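Local coordinates for protein putative sulfatase yidJ (Bacteroides fragilis, PDB 2QZU) that probably hydrolyses sulfate esters as a metal-dependent arylsulfatase of the sulfatase family, although its natural substrate is not established, at residues A42-I46 with D57-S61; P74-R80 with S312-I316; N462-K466 with Q478-L482. All coordinates share one frame; numbering follows the deposited sequence.

Contact 1. Residues A42-I46 with D57-S61; sequences AIGCI and DKLAS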
# COMPACT_ATOMS: atom_id res chain seq x y z
N ALA A 42 -13.16 14.98 -14.49
CA ALA A 42 -12.24 14.01 -15.07
C ALA A 42 -12.88 13.23 -16.21
O ALA A 42 -12.82 12.01 -16.26
CB ALA A 42 -11.73 13.05 -13.99
N ILE A 43 -13.52 13.96 -17.12
CA ILE A 43 -14.15 13.38 -18.30
C ILE A 43 -13.53 14.12 -19.48
O ILE A 43 -13.51 15.35 -19.50
CB ILE A 43 -15.68 13.60 -18.31
CG1 ILE A 43 -16.33 12.92 -17.10
CG2 ILE A 43 -16.28 13.04 -19.59
CD1 ILE A 43 -17.82 13.18 -16.97
N GLY A 44 -13.02 13.37 -20.45
CA GLY A 44 -12.38 13.97 -21.59
C GLY A 44 -13.15 15.03 -22.36
O GLY A 44 -12.61 16.10 -22.66
N CYS A 45 -14.41 14.75 -22.66
CA CYS A 45 -15.22 15.69 -23.42
C CYS A 45 -15.51 17.02 -22.73
O CYS A 45 -15.97 17.96 -23.37
CB CYS A 45 -16.54 15.03 -23.85
SG CYS A 45 -17.60 14.47 -22.50
N ILE A 46 -15.23 17.10 -21.42
CA ILE A 46 -15.46 18.34 -20.69
C ILE A 46 -14.32 19.32 -20.99
O ILE A 46 -14.44 20.52 -20.76
CB ILE A 46 -15.59 18.07 -19.17
CG1 ILE A 46 -16.88 17.28 -18.91
CG2 ILE A 46 -15.60 19.38 -18.39
CD1 ILE A 46 -17.14 16.95 -17.46
N ASP A 57 -17.21 9.55 -23.53
CA ASP A 57 -17.42 10.68 -24.43
C ASP A 57 -18.49 10.28 -25.46
O ASP A 57 -19.36 11.08 -25.79
CB ASP A 57 -16.14 11.05 -25.19
CG ASP A 57 -15.08 11.68 -24.30
OD1 ASP A 57 -15.38 11.97 -23.12
OD2 ASP A 57 -13.96 11.90 -24.79
N LYS A 58 -18.39 9.05 -25.95
CA LYS A 58 -19.35 8.54 -26.93
C LYS A 58 -20.73 8.44 -26.30
O LYS A 58 -21.73 8.83 -26.90
CB LYS A 58 -18.89 7.16 -27.43
CG LYS A 58 -19.82 6.51 -28.45
CD LYS A 58 -19.93 7.33 -29.73
CE LYS A 58 -20.83 6.63 -30.75
NZ LYS A 58 -20.99 7.43 -31.99
N LEU A 59 -20.79 7.92 -25.08
CA LEU A 59 -22.06 7.78 -24.37
C LEU A 59 -22.70 9.16 -24.20
O LEU A 59 -23.90 9.33 -24.42
CB LEU A 59 -21.82 7.16 -22.99
CG LEU A 59 -23.06 6.89 -22.14
CD1 LEU A 59 -23.94 5.84 -22.83
CD2 LEU A 59 -22.63 6.40 -20.77
N ALA A 60 -21.88 10.14 -23.83
CA ALA A 60 -22.36 11.50 -23.64
C ALA A 60 -22.92 12.08 -24.93
O ALA A 60 -23.94 12.77 -24.92
CB ALA A 60 -21.23 12.38 -23.14
N SER A 61 -22.26 11.79 -26.04
CA SER A 61 -22.70 12.30 -27.34
C SER A 61 -24.04 11.71 -27.76
O SER A 61 -24.74 12.27 -28.60
CB SER A 61 -21.65 11.98 -28.42
OG SER A 61 -21.68 10.61 -28.75

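Contact 2. Residues P74-R80 with S312-I316; sequences PVSSPAR and SDHGI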
# COMPACT_ATOMS: atom_id res chain seq x y z
N PRO A 74 -20.55 13.81 0.25
CA PRO A 74 -19.48 13.11 -0.47
C PRO A 74 -18.64 12.10 0.30
O PRO A 74 -17.44 12.30 0.51
CB PRO A 74 -18.66 14.27 -1.04
CG PRO A 74 -18.76 15.29 0.05
CD PRO A 74 -20.22 15.23 0.44
N VAL A 75 -19.29 11.01 0.70
CA VAL A 75 -18.68 9.90 1.43
C VAL A 75 -19.41 8.65 0.93
O VAL A 75 -20.62 8.69 0.68
CB VAL A 75 -18.88 10.04 2.95
CG1 VAL A 75 -18.25 8.86 3.67
CG2 VAL A 75 -18.25 11.34 3.43
N SER A 76 -18.69 7.54 0.81
CA SER A 76 -19.26 6.30 0.27
C SER A 76 -20.63 5.83 0.79
O SER A 76 -21.64 5.96 0.09
CB SER A 76 -18.25 5.16 0.39
OG SER A 76 -18.77 3.97 -0.20
N SER A 77 -20.68 5.27 1.99
CA SER A 77 -21.95 4.76 2.50
C SER A 77 -23.07 5.80 2.55
O SER A 77 -24.18 5.53 2.09
CB SER A 77 -21.75 4.14 3.88
OG SER A 77 -20.78 3.11 3.81
N PRO A 78 -22.79 6.99 3.11
CA PRO A 78 -23.83 8.02 3.18
C PRO A 78 -24.42 8.34 1.81
O PRO A 78 -25.64 8.43 1.66
CB PRO A 78 -23.10 9.21 3.80
CG PRO A 78 -22.10 8.55 4.71
CD PRO A 78 -21.58 7.43 3.83
N ALA A 79 -23.55 8.51 0.81
CA ALA A 79 -24.03 8.83 -0.53
C ALA A 79 -24.88 7.69 -1.09
O ALA A 79 -25.95 7.92 -1.64
CB ALA A 79 -22.84 9.11 -1.46
N ARG A 80 -24.40 6.45 -0.95
CA ARG A 80 -25.13 5.29 -1.44
C ARG A 80 -26.45 5.13 -0.70
O ARG A 80 -27.46 4.72 -1.28
CB ARG A 80 -24.27 4.03 -1.31
CG ARG A 80 -23.00 4.10 -2.15
CD ARG A 80 -21.93 3.11 -1.70
NE ARG A 80 -20.72 3.25 -2.50
CZ ARG A 80 -20.58 2.80 -3.74
NH1 ARG A 80 -21.57 2.17 -4.35
NH2 ARG A 80 -19.44 2.99 -4.39
N SER A 312 -21.13 8.79 -10.01
CA SER A 312 -20.22 8.42 -8.93
C SER A 312 -20.77 8.91 -7.60
O SER A 312 -21.58 9.82 -7.56
CB SER A 312 -18.83 9.04 -9.17
OG SER A 312 -17.90 8.63 -8.18
N ASP A 313 -20.32 8.28 -6.51
CA ASP A 313 -20.80 8.67 -5.18
C ASP A 313 -20.13 9.93 -4.66
O ASP A 313 -20.69 10.62 -3.80
CB ASP A 313 -20.63 7.50 -4.19
CG ASP A 313 -19.20 6.97 -4.12
OD1 ASP A 313 -18.38 7.25 -5.02
OD2 ASP A 313 -18.90 6.24 -3.15
N HIS A 314 -18.95 10.24 -5.17
CA HIS A 314 -18.21 11.44 -4.76
C HIS A 314 -16.88 11.58 -5.50
O HIS A 314 -16.43 10.65 -6.17
CB HIS A 314 -17.94 11.43 -3.25
CG HIS A 314 -17.14 10.26 -2.79
ND1 HIS A 314 -15.78 10.13 -3.03
CD2 HIS A 314 -17.50 9.15 -2.09
CE1 HIS A 314 -15.35 8.99 -2.50
NE2 HIS A 314 -16.38 8.38 -1.93
N GLY A 315 -16.29 12.77 -5.39
CA GLY A 315 -15.01 13.04 -6.02
C GLY A 315 -13.88 12.79 -5.04
O GLY A 315 -13.97 11.90 -4.19
N ILE A 316 -12.81 13.58 -5.15
CA ILE A 316 -11.65 13.41 -4.27
C ILE A 316 -10.78 14.67 -4.32
O ILE A 316 -10.64 15.29 -5.38
CB ILE A 316 -10.82 12.17 -4.70
CG1 ILE A 316 -9.74 11.85 -3.66
CG2 ILE A 316 -10.18 12.40 -6.07
CD1 ILE A 316 -10.30 11.31 -2.38

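Contact 3. Residues N462-K466 with Q478-L482; sequences NRQLK and QYIKL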
# COMPACT_ATOMS: atom_id res chain seq x y z
N ASN A 462 -28.51 31.86 5.66
CA ASN A 462 -28.83 31.31 6.97
C ASN A 462 -30.31 30.94 7.09
O ASN A 462 -30.64 29.84 7.52
CB ASN A 462 -28.46 32.32 8.07
CG ASN A 462 -27.40 31.78 9.02
OD1 ASN A 462 -27.01 32.47 9.97
ND2 ASN A 462 -26.93 30.57 8.77
N ARG A 463 -31.21 31.85 6.71
CA ARG A 463 -32.63 31.53 6.79
C ARG A 463 -32.98 30.46 5.77
O ARG A 463 -33.80 29.59 6.03
CB ARG A 463 -33.49 32.78 6.57
CG ARG A 463 -33.36 33.44 5.21
CD ARG A 463 -34.51 34.42 4.99
NE ARG A 463 -34.34 35.24 3.79
CZ ARG A 463 -33.44 36.21 3.68
NH1 ARG A 463 -32.63 36.49 4.69
NH2 ARG A 463 -33.36 36.91 2.55
N GLN A 464 -32.33 30.52 4.61
CA GLN A 464 -32.59 29.54 3.55
C GLN A 464 -32.18 28.14 4.02
O GLN A 464 -32.88 27.17 3.77
CB GLN A 464 -31.82 29.93 2.28
CG GLN A 464 -32.12 29.05 1.07
CD GLN A 464 -31.38 29.49 -0.18
OE1 GLN A 464 -31.42 28.80 -1.21
NE2 GLN A 464 -30.71 30.63 -0.12
N LEU A 465 -31.05 28.05 4.73
CA LEU A 465 -30.56 26.77 5.24
C LEU A 465 -31.51 26.25 6.32
O LEU A 465 -31.88 25.08 6.33
CB LEU A 465 -29.16 26.93 5.84
CG LEU A 465 -28.14 25.79 5.71
CD1 LEU A 465 -27.18 25.86 6.89
CD2 LEU A 465 -28.81 24.43 5.66
N LYS A 466 -31.90 27.14 7.22
CA LYS A 466 -32.80 26.77 8.30
C LYS A 466 -34.11 26.21 7.74
O LYS A 466 -34.61 25.19 8.21
CB LYS A 466 -33.09 27.98 9.20
CG LYS A 466 -33.82 27.63 10.49
CD LYS A 466 -34.00 28.87 11.35
CE LYS A 466 -34.83 28.58 12.60
NZ LYS A 466 -34.15 27.66 13.54
N GLN A 478 -32.54 23.55 14.45
CA GLN A 478 -32.69 24.27 15.71
C GLN A 478 -31.45 25.04 16.17
O GLN A 478 -31.55 25.90 17.04
CB GLN A 478 -33.11 23.29 16.81
CG GLN A 478 -34.52 22.75 16.63
CD GLN A 478 -35.57 23.80 16.91
OE1 GLN A 478 -35.72 24.27 18.04
NE2 GLN A 478 -36.31 24.19 15.88
N TYR A 479 -30.30 24.74 15.57
CA TYR A 479 -29.06 25.42 15.96
C TYR A 479 -28.89 26.78 15.30
O TYR A 479 -28.13 27.62 15.79
CB TYR A 479 -27.83 24.55 15.64
CG TYR A 479 -27.95 23.09 16.03
CD1 TYR A 479 -28.76 22.67 17.09
CD2 TYR A 479 -27.25 22.12 15.32
CE1 TYR A 479 -28.86 21.32 17.43
CE2 TYR A 479 -27.34 20.77 15.65
CZ TYR A 479 -28.15 20.37 16.70
OH TYR A 479 -28.27 19.03 16.99
N ILE A 480 -29.57 27.00 14.19
CA ILE A 480 -29.50 28.27 13.48
C ILE A 480 -30.45 29.23 14.17
O ILE A 480 -31.67 29.13 14.04
CB ILE A 480 -29.89 28.10 12.00
CG1 ILE A 480 -28.94 27.08 11.34
CG2 ILE A 480 -29.83 29.44 11.28
CD1 ILE A 480 -29.28 26.77 9.90
N LYS A 481 -29.89 30.16 14.94
CA LYS A 481 -30.70 31.12 15.68
C LYS A 481 -31.04 32.35 14.84
O LYS A 481 -30.16 33.15 14.50
CB LYS A 481 -29.97 31.55 16.96
CG LYS A 481 -29.37 30.39 17.75
CD LYS A 481 -30.41 29.35 18.18
CE LYS A 481 -29.76 28.24 18.99
NZ LYS A 481 -30.72 27.16 19.38
N LEU A 482 -32.32 32.49 14.51
CA LEU A 482 -32.79 33.63 13.72
C LEU A 482 -32.74 34.90 14.56
O LEU A 482 -33.80 35.31 15.09
CB LEU A 482 -34.21 33.37 13.23

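Contact 1. Residues A42-I46 with D57-S61
Cys-45 and Asp-57 bring the two backbones together, their CA atoms 5.6 Å apart. On one side the chain makes a short 3-10 turn over Gly-44 to Ile-46, closed by the bond from Ile-46 N to Ile-43 O; on the other runs regular helix, in which Ser-61 N bonds Asp-57 O. The turn sets the Cys-45 amide against a carboxylate on the flank of the helix.

One hydrogen bond crosses the gap, from Cys-45 N to Asp-57 OD1 at 3.0 Å. It is noticeably bent, with an N-H...O angle of 141°, and the amide comes to OD1 from above the carboxylate plane, 44° out of it. Asp-57 reaches this amide because its CG stands anti to its own carbonyl carbon (chi1 -71°), which carries the carboxylate to the turn although the CB itself starts off to one side.

This is the loop that leads from strand 29-35 into helix 54-61, a strand-to-helix connection in the alkaline-phosphatase-like core of the sulfatases. Thr-53, just ahead of the helix, ties the same corner from within the loop: its OG1 is hydrogen-bonded both to Gly-44 N and to Asp-57 OD1. The oxygen that takes the Cys-45 amide therefore has a second partner, which helps fix the rotation of the carboxylate.

Around the polar bond the contacts are light. Cys-45 CB and SG both lie 3.4 Å from Asp-57 OD1, and Cys-45 SG is also 4.2 Å from Ala-60 CB, further along the helix. Ile-43 and Asp-57 pass each other running opposite ways, with the branch methyl CG2 of Ile-43 3.8 Å from Asp-57 OD1. Ala-60 also touches strand 338-341, on which Leu-59 rests.

Contact 2. Residues P74-R80 with S312-I316
Arg-80 and Asp-313 supply the charge in this contact. Their salt bridge is long, Arg-80 NH2 to Asp-313 OD2 at 3.5 Å, and the guanidinium and carboxylate planes are turned 65° apart, so the two groups do not pair flat. The stronger partner of Arg-80 NH2 is Asp-36, outside the two segments, whose OD2 also lies close to Asp-313 OD2.

Among hydrogen bonds, none crosses between the segments, but several hold the groups that meet. Arg-80 NE bonds Ser-76 OG one helical turn back at 3.1 Å, and that hydroxyl is also bonded to His-134 ND1. A chi1 of -176° in Ser-76 places its OG opposite the backbone N, where Arg-80 NE can reach it. Asp-313 OD1 is bonded to Gln-37 N. His-314 ND1 donates to Gly-315 O at 2.8 Å, nearly straight at 170° and on a carbonyl lone pair, pinning the imidazole's rotation.

Van der Waals contacts fill the remainder. His-314 CB packs on Pro-74 CB at 3.7 Å, while His-314 CD2 approaches Ser-76 N to 3.5 Å. Asp-313 OD1 lies over one face of the His-314 ring, displaced toward the rim. Ala-79 CB abuts Asp-313 O at 3.5 Å, and that carbonyl is also bonded to Ser-71 OG.

Ser-76 is the predicted site of the sulfatase formylglycine (3-oxoalanine), unmodified here, so the contact lies at the probable active site. There the start of helix 76-85, with Val-75 as N-cap, meets the loop leaving strand 306-311. Ser-312 ties that loop to the end of neighbouring strand 29-35 through Ala-35 O, and Gly-315 and Ile-316 pair by backbone bonds with residues of helix 331-334.

Contact 3. Residues N462-K466 with Q478-L482
Ile-480 lies against one side of helix 455-471, its two outer methyls spread between Asn-462, Leu-465 and Lys-466. This is a C-terminal tail folding back on the last helix, which itself packs on the four-stranded antiparallel sheet of the C-terminal part.

The isoleucine's branches take different partners. With CG1 anti to the carbonyl carbon (chi1 -59°), Ile-480 CD1 is sent toward the helix, where it meets Leu-465 CD1 at 3.8 Å; these two side chains cross at about a right angle. Ile-480 CD1 also comes within 3.8 Å of Lys-466 N. CG2 turns the other way, to the preceding turn of the helix: Asn-462 crosses the isoleucine at a slant, its ND2 4.0 Å from Ile-480 CG2, and Asn-462 O lies at 3.9 Å. Leu-465 continues inward to Leu-416 and Val-425 of the sheet, so the apolar layer joins tail, helix and strands.

Lys-466 passes by Ile-480. Lys-466 CB touches both CD1 and CG2 of Ile-480 at 4.1 Å, and the chain stays extended until a bend at chi4 (66°) turns the ammonium onto the tail backbone. Ala-477 O is a second acceptor for this ammonium, fastening the tail at two carbonyls. Lys-466 NZ meets Ile-480 O at 2.9 Å, in the carbonyl plane with a C=O...N angle of 154°.

How the contacts relate
Along the chain the contacts follow in series, each closing before the next opens. Contacts 1 and 2 lie in the core of the sulfatase domain and share the large mixed sheet: contact 1 follows strand 29-35 and contact 2 uses the loop after its neighbour, strand 306-311. Their centres are about 21 Å apart and their nearest atoms about 8 Å. Contact 2 is close to the centre of the chain; contact 1 is nearer the periphery. Contact 3 belongs to the helix and tail beside the four-stranded antiparallel sheet, about 26 Å from contact 2 and about 39 Å from contact 1 between centres. None touches another; they mark a peripheral loop, the probable active site and the C-terminal end.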